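Lytic polysaccharide monooxygenase ([Kitasatospora] papulosa, PDB 6NDQ) probably catalyses the copper-dependent oxidative cleavage of glycosidic bonds in a crystalline polysaccharide, most likely cellulose or chitin. Local coordinates at residues Gln135-Thr140 and Ile151-Ser156; Trp35-Ala40 and Tyr80-Ser85. All blocks are in the same frame, centred on the assembly; numbering follows the deposited sequence.

How the contacts relate
Contacts 1 and 2 share no secondary-structure element and lie on opposite sides of the chain's centre, about 28 Å apart between centres and about 16 Å between nearest atoms. Both are partly buried, each mixing buried with exposed residues. Contact 1 joins two edge strands that belong to different sheets of the beta-sandwich, and its side-chain chemistry is that of methyl groups, with one water bridging the backbones. Contact 2 lies in the helical region, where helix 32-40 meets a short 3-10 turn, and there a glutamine amide makes two direct hydrogen bonds beside packing of Ser82 and Leu83 on helix alanines. Contact 1 thus rests on methyl packing, contact 2 largely on polar pairing.

Contact 1. Residues Gln135-Thr140 and Ile151-Ser156; sequences QLVAET and IPVTTS
Val137 and Val153 meet through different first torsions. In Val137 chi1 of -71° puts CG1 anti to the carbonyl carbon, which leaves CG2 between it and the backbone N, while in Val153 (chi1 -172°) CG1 is anti to the backbone N; Val137 CG2 touches Val153 CG1 at 3.6 Å. Val137 CG1 turns to a different partner, 3.9 Å from Thr155 CG2. Ala138 CB faces two methyls side by side, 4.0 Å from Val153 CG2 and 4.1 Å from Ile151 CG2. The side chains of Thr140 and Ile151 cross at about a right angle and bring their CG2 atoms to 3.7 Å. The backbones make no direct hydrogen bond with each other: a water gives one to Val137 O (2.9 Å) and accepts one from Thr154 N. The axes of the short strand segments run at 135°, well short of antiparallel, and come within 6.3 Å. Val137 and Ala138 both face Val115, a classic beta bulge, and both turn their CB toward 151-156. Thr140 OG1 and Thr155 OG1 are bound elsewhere, to Phe113 N and Asp96 O. The contact joins edge strands of the two sheets: strand 134-139 pairs with 110-118 in the mixed sheet, and 148-154 is an outermost strand of the three-stranded sheet, beside 97-104, where Val153 packs on Phe98 and Val100.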
loop_
_atom_site.group_PDB
_atom_site.type_symbol
_atom_site.label_atom_id
_atom_site.label_comp_id
_atom_site.label_asym_id
_atom_site.label_seq_id
_atom_site.Cartn_x
_atom_site.Cartn_y
_atom_site.Cartn_z
ATOM N N GLN A 135 -11.873 4.224 -5.950
ATOM C CA GLN A 135 -12.373 3.946 -7.290
ATOM C C GLN A 135 -11.453 2.902 -7.898
ATOM O O GLN A 135 -10.232 3.071 -7.877
ATOM C CB GLN A 135 -12.373 5.206 -8.173
ATOM C CG GLN A 135 -13.336 6.290 -7.706
ATOM C CD GLN A 135 -13.268 7.564 -8.549
ATOM O OE1 GLN A 135 -12.201 8.177 -8.708
ATOM N NE2 GLN A 135 -14.418 7.975 -9.083
ATOM N N LEU A 136 -12.027 1.821 -8.422
ATOM C CA LEU A 136 -11.219 0.776 -9.048
ATOM C C LEU A 136 -10.685 1.273 -10.382
ATOM O O LEU A 136 -11.466 1.693 -11.241
ATOM C CB LEU A 136 -12.051 -0.491 -9.243
ATOM C CG LEU A 136 -11.450 -1.708 -9.974
ATOM C CD1 LEU A 136 -10.530 -2.505 -9.100
ATOM C CD2 LEU A 136 -12.538 -2.634 -10.571
ATOM N N VAL A 137 -9.362 1.251 -10.561
ATOM C CA VAL A 137 -8.778 1.747 -11.800
ATOM C C VAL A 137 -8.043 0.678 -12.603
ATOM O O VAL A 137 -7.890 0.850 -13.823
ATOM C CB VAL A 137 -7.855 2.968 -11.560
ATOM C CG1 VAL A 137 -8.674 4.214 -11.169
ATOM C CG2 VAL A 137 -6.771 2.663 -10.550
ATOM N N ALA A 138 -7.603 -0.428 -12.003
ATOM C CA ALA A 138 -7.035 -1.523 -12.780
ATOM C C ALA A 138 -7.501 -2.838 -12.169
ATOM O O ALA A 138 -7.674 -2.932 -10.952
ATOM C CB ALA A 138 -5.498 -1.457 -12.817
ATOM N N GLU A 139 -7.744 -3.837 -13.022
ATOM C CA GLU A 139 -8.016 -5.181 -12.525
ATOM C C GLU A 139 -7.480 -6.176 -13.540
ATOM O O GLU A 139 -7.745 -6.045 -14.737
ATOM C CB GLU A 139 -9.506 -5.430 -12.291
ATOM C CG GLU A 139 -9.713 -6.739 -11.571
ATOM C CD GLU A 139 -11.136 -6.951 -11.094
ATOM O OE1 GLU A 139 -11.988 -6.061 -11.310
ATOM O OE2 GLU A 139 -11.406 -8.040 -10.529
ATOM N N THR A 140 -6.742 -7.168 -13.066
ATOM C CA THR A 140 -6.019 -8.053 -13.962
ATOM C C THR A 140 -6.520 -9.477 -13.834
ATOM O O THR A 140 -7.259 -9.832 -12.915
ATOM C CB THR A 140 -4.514 -8.058 -13.687
ATOM O OG1 THR A 140 -4.252 -8.797 -12.491
ATOM C CG2 THR A 140 -3.955 -6.622 -13.572
ATOM N N ILE A 151 1.729 -4.005 -12.979
ATOM C CA ILE A 151 0.343 -3.740 -13.350
ATOM C C ILE A 151 0.292 -2.373 -14.019
ATOM O O ILE A 151 0.507 -1.342 -13.356
ATOM C CB ILE A 151 -0.593 -3.786 -12.137
ATOM C CG1 ILE A 151 -0.400 -5.090 -11.368
ATOM C CG2 ILE A 151 -2.050 -3.582 -12.590
ATOM C CD1 ILE A 151 -0.734 -4.929 -9.926
ATOM N N PRO A 152 0.011 -2.308 -15.315
ATOM C CA PRO A 152 -0.142 -1.004 -15.969
ATOM C C PRO A 152 -1.495 -0.406 -15.604
ATOM O O PRO A 152 -2.519 -1.098 -15.585
ATOM C CB PRO A 152 -0.037 -1.339 -17.463
ATOM C CG PRO A 152 -0.524 -2.761 -17.559
ATOM C CD PRO A 152 -0.153 -3.439 -16.250
ATOM N N VAL A 153 -1.490 0.878 -15.269
ATOM C CA VAL A 153 -2.686 1.570 -14.806
ATOM C C VAL A 153 -2.866 2.821 -15.648
ATOM O O VAL A 153 -1.899 3.556 -15.880
ATOM C CB VAL A 153 -2.598 1.948 -13.315
ATOM C CG1 VAL A 153 -3.941 2.495 -12.832
ATOM C CG2 VAL A 153 -2.136 0.762 -12.479
ATOM N N THR A 154 -4.096 3.072 -16.093
ATOM C CA THR A 154 -4.419 4.280 -16.843
ATOM C C THR A 154 -5.519 5.016 -16.096
ATOM O O THR A 154 -6.515 4.405 -15.698
ATOM C CB THR A 154 -4.834 3.947 -18.294
ATOM O OG1 THR A 154 -6.095 3.275 -18.307
ATOM C CG2 THR A 154 -3.816 3.023 -18.934
ATOM N N THR A 155 -5.302 6.302 -15.831
ATOM C CA THR A 155 -6.300 7.151 -15.199
ATOM C C THR A 155 -6.352 8.498 -15.918
ATOM O O THR A 155 -5.495 8.838 -16.737
ATOM C CB THR A 155 -6.014 7.383 -13.701
ATOM O OG1 THR A 155 -4.891 8.260 -13.552
ATOM C CG2 THR A 155 -5.749 6.075 -12.962
ATOM N N SER A 156 -7.373 9.272 -15.586
ATOM C CA SER A 156 -7.516 10.621 -16.113
ATOM C C SER A 156 -8.217 11.477 -15.073
ATOM O O SER A 156 -9.006 10.975 -14.277
ATOM C CB SER A 156 -8.315 10.636 -17.421
ATOM O OG SER A 156 -9.666 10.273 -17.179
HETATM O O HOH W 1 -5.863 1.144 -15.861
#

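Contact 2. Residues Trp35-Ala40 and Tyr80-Ser85; sequences WQAWQA and YDSLDS
A helix-to-turn junction in the helical region beside the beta-sandwich is formed where Gln36 and Ala37 of helix 32-40 meet Ser82 of the 3-10 segment 81-84 and Ser85 just after it. Ala37 and Ser82 bring the backbones to 5.1 Å between their CA atoms. The Gln36 amide bridges the gap with both its oxygen and its nitrogen. Its NE2 donates to Ser82 O at 2.8 Å with a nearly straight N-H (170°), the acceptor lying in the amide plane. Its OE1 accepts from Ser85 OG, also at 2.8 Å, but the hydroxyl sits above the carbonyl plane, 44° out of it. NE2 gives a further hydrogen bond to Met33 O, so two carbonyls on the nitrogen and a hydroxyl donor on the oxygen fix which way round the amide lies. The torsions serve this reach: CG stands between the backbone N and the carbonyl carbon (chi1 61°), and the chain bends at chi2. An alanine here would probably leave Ser85 OG without its acceptor and Ser82 O without the side-chain N-H that reaches it, setting the serine hydroxyl free to turn. Beside the amide, Ser82 OG rests on the helix, 3.3 Å from Ala37 CA and 3.6 Å from Ala37 CB. Ser82 CB approaches Ala40 CB at 4.0 Å, and Leu83 CD2 only loosely reaches Ala37 CB, at 4.4 Å. Around the junction, Ala37 also packs on Met45 of helix 43-46, Leu83 on Asn11 of helix 10-18, and the Cys14-Cys34 disulfide ties helix 10-18 to helix 32-40.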
loop_
_atom_site.group_PDB
_atom_site.type_symbol
_atom_site.label_atom_id
_atom_site.label_comp_id
_atom_site.label_asym_id
_atom_site.label_seq_id
_atom_site.Cartn_x
_atom_site.Cartn_y
_atom_site.Cartn_z
ATOM N N TRP A 35 7.742 7.905 11.593
ATOM C CA TRP A 35 8.131 7.953 13.003
ATOM C C TRP A 35 7.062 7.335 13.898
ATOM O O TRP A 35 7.366 6.483 14.743
ATOM C CB TRP A 35 8.390 9.394 13.425
ATOM C CG TRP A 35 8.663 9.547 14.878
ATOM C CD1 TRP A 35 9.847 9.321 15.522
ATOM C CD2 TRP A 35 7.736 9.961 15.874
ATOM N NE1 TRP A 35 9.705 9.558 16.867
ATOM C CE2 TRP A 35 8.415 9.953 17.109
ATOM C CE3 TRP A 35 6.388 10.324 15.846
ATOM C CZ2 TRP A 35 7.798 10.310 18.302
ATOM C CZ3 TRP A 35 5.768 10.676 17.044
ATOM C CH2 TRP A 35 6.478 10.675 18.253
ATOM N N GLN A 36 5.803 7.755 13.729
ATOM C CA GLN A 36 4.754 7.181 14.570
ATOM C C GLN A 36 4.586 5.699 14.293
ATOM O O GLN A 36 4.220 4.963 15.204
ATOM C CB GLN A 36 3.407 7.910 14.417
ATOM C CG GLN A 36 2.792 7.882 13.009
ATOM C CD GLN A 36 1.795 6.741 12.803
ATOM O OE1 GLN A 36 1.026 6.425 13.702
ATOM N NE2 GLN A 36 1.795 6.143 11.609
ATOM N N ALA A 37 4.898 5.241 13.069
ATOM C CA ALA A 37 4.840 3.808 12.768
ATOM C C ALA A 37 5.992 3.047 13.427
ATOM O O ALA A 37 5.784 1.993 14.052
ATOM C CB ALA A 37 4.843 3.586 11.248
ATOM N N TRP A 38 7.223 3.538 13.278
ATOM C CA TRP A 38 8.350 2.900 13.963
ATOM C C TRP A 38 8.129 2.853 15.481
ATOM O O TRP A 38 8.439 1.840 16.132
ATOM C CB TRP A 38 9.653 3.640 13.616
ATOM C CG TRP A 38 10.250 3.237 12.288
ATOM C CD1 TRP A 38 10.242 3.961 11.125
ATOM C CD2 TRP A 38 10.913 1.997 11.972
ATOM N NE1 TRP A 38 10.876 3.269 10.127
ATOM C CE2 TRP A 38 11.296 2.060 10.618
ATOM C CE3 TRP A 38 11.235 0.851 12.707
ATOM C CZ2 TRP A 38 12.001 1.025 9.987
ATOM C CZ3 TRP A 38 11.921 -0.189 12.071
ATOM C CH2 TRP A 38 12.290 -0.090 10.728
ATOM N N GLN A 39 7.589 3.937 16.059
ATOM C CA GLN A 39 7.314 3.995 17.495
ATOM C C GLN A 39 6.335 2.914 17.913
ATOM O O GLN A 39 6.564 2.208 18.902
ATOM C CB GLN A 39 6.735 5.357 17.875
ATOM C CG GLN A 39 7.781 6.469 17.978
ATOM C CD GLN A 39 8.570 6.394 19.287
ATOM O OE1 GLN A 39 8.003 6.456 20.379
ATOM N NE2 GLN A 39 9.871 6.228 19.174
ATOM N N ALA A 40 5.235 2.773 17.162
ATOM C CA ALA A 40 4.159 1.881 17.590
ATOM C C ALA A 40 4.548 0.419 17.432
ATOM O O ALA A 40 4.263 -0.408 18.314
ATOM C CB ALA A 40 2.870 2.194 16.817
ATOM N N TYR A 80 0.371 -3.922 11.890
ATOM C CA TYR A 80 0.457 -2.824 10.929
ATOM C C TYR A 80 -0.570 -1.741 11.217
ATOM O O TYR A 80 -0.894 -0.968 10.314
ATOM C CB TYR A 80 0.295 -3.348 9.491
ATOM C CG TYR A 80 1.191 -4.533 9.176
ATOM C CD1 TYR A 80 2.516 -4.347 8.808
ATOM C CD2 TYR A 80 0.712 -5.843 9.266
ATOM C CE1 TYR A 80 3.355 -5.417 8.541
ATOM C CE2 TYR A 80 1.551 -6.935 8.997
ATOM C CZ TYR A 80 2.863 -6.718 8.631
ATOM O OH TYR A 80 3.693 -7.798 8.369
ATOM N N ASP A 81 -1.097 -1.691 12.451
ATOM C CA ASP A 81 -2.139 -0.734 12.827
ATOM C C ASP A 81 -1.739 0.673 12.399
ATOM O O ASP A 81 -2.546 1.411 11.823
ATOM C CB ASP A 81 -2.342 -0.729 14.351
ATOM C CG ASP A 81 -3.414 -1.688 14.837
ATOM O OD1 ASP A 81 -4.297 -2.062 14.033
ATOM O OD2 ASP A 81 -3.352 -2.033 16.043
ATOM N N SER A 82 -0.495 1.043 12.695
ATOM C CA SER A 82 -0.074 2.429 12.524
ATOM C C SER A 82 0.021 2.854 11.069
ATOM O O SER A 82 0.164 4.066 10.824
ATOM C CB SER A 82 1.264 2.693 13.237
ATOM O OG SER A 82 2.245 1.737 12.878
ATOM N N LEU A 83 -0.098 1.932 10.109
ATOM C CA LEU A 83 -0.133 2.330 8.704
ATOM C C LEU A 83 -1.448 3.001 8.317
ATOM O O LEU A 83 -1.528 3.611 7.237
ATOM C CB LEU A 83 0.126 1.120 7.802
ATOM C CG LEU A 83 1.398 0.312 8.117
ATOM C CD1 LEU A 83 1.636 -0.678 7.033
ATOM C CD2 LEU A 83 2.619 1.293 8.199
ATOM N N ASP A 84 -2.483 2.856 9.157
ATOM C CA ASP A 84 -3.797 3.469 9.010
ATOM C C ASP A 84 -3.834 4.924 9.442
ATOM O O ASP A 84 -4.856 5.582 9.217
ATOM C CB ASP A 84 -4.834 2.743 9.864
ATOM C CG ASP A 84 -5.172 1.398 9.330
ATOM O OD1 ASP A 84 -5.042 1.228 8.106
ATOM O OD2 ASP A 84 -5.555 0.502 10.141
ATOM N N SER A 85 -2.763 5.416 10.078
ATOM C CA SER A 85 -2.757 6.758 10.646
ATOM C C SER A 85 -2.877 7.820 9.551
ATOM O O SER A 85 -2.460 7.623 8.398
ATOM C CB SER A 85 -1.482 6.966 11.454
ATOM O OG SER A 85 -1.499 6.151 12.605
#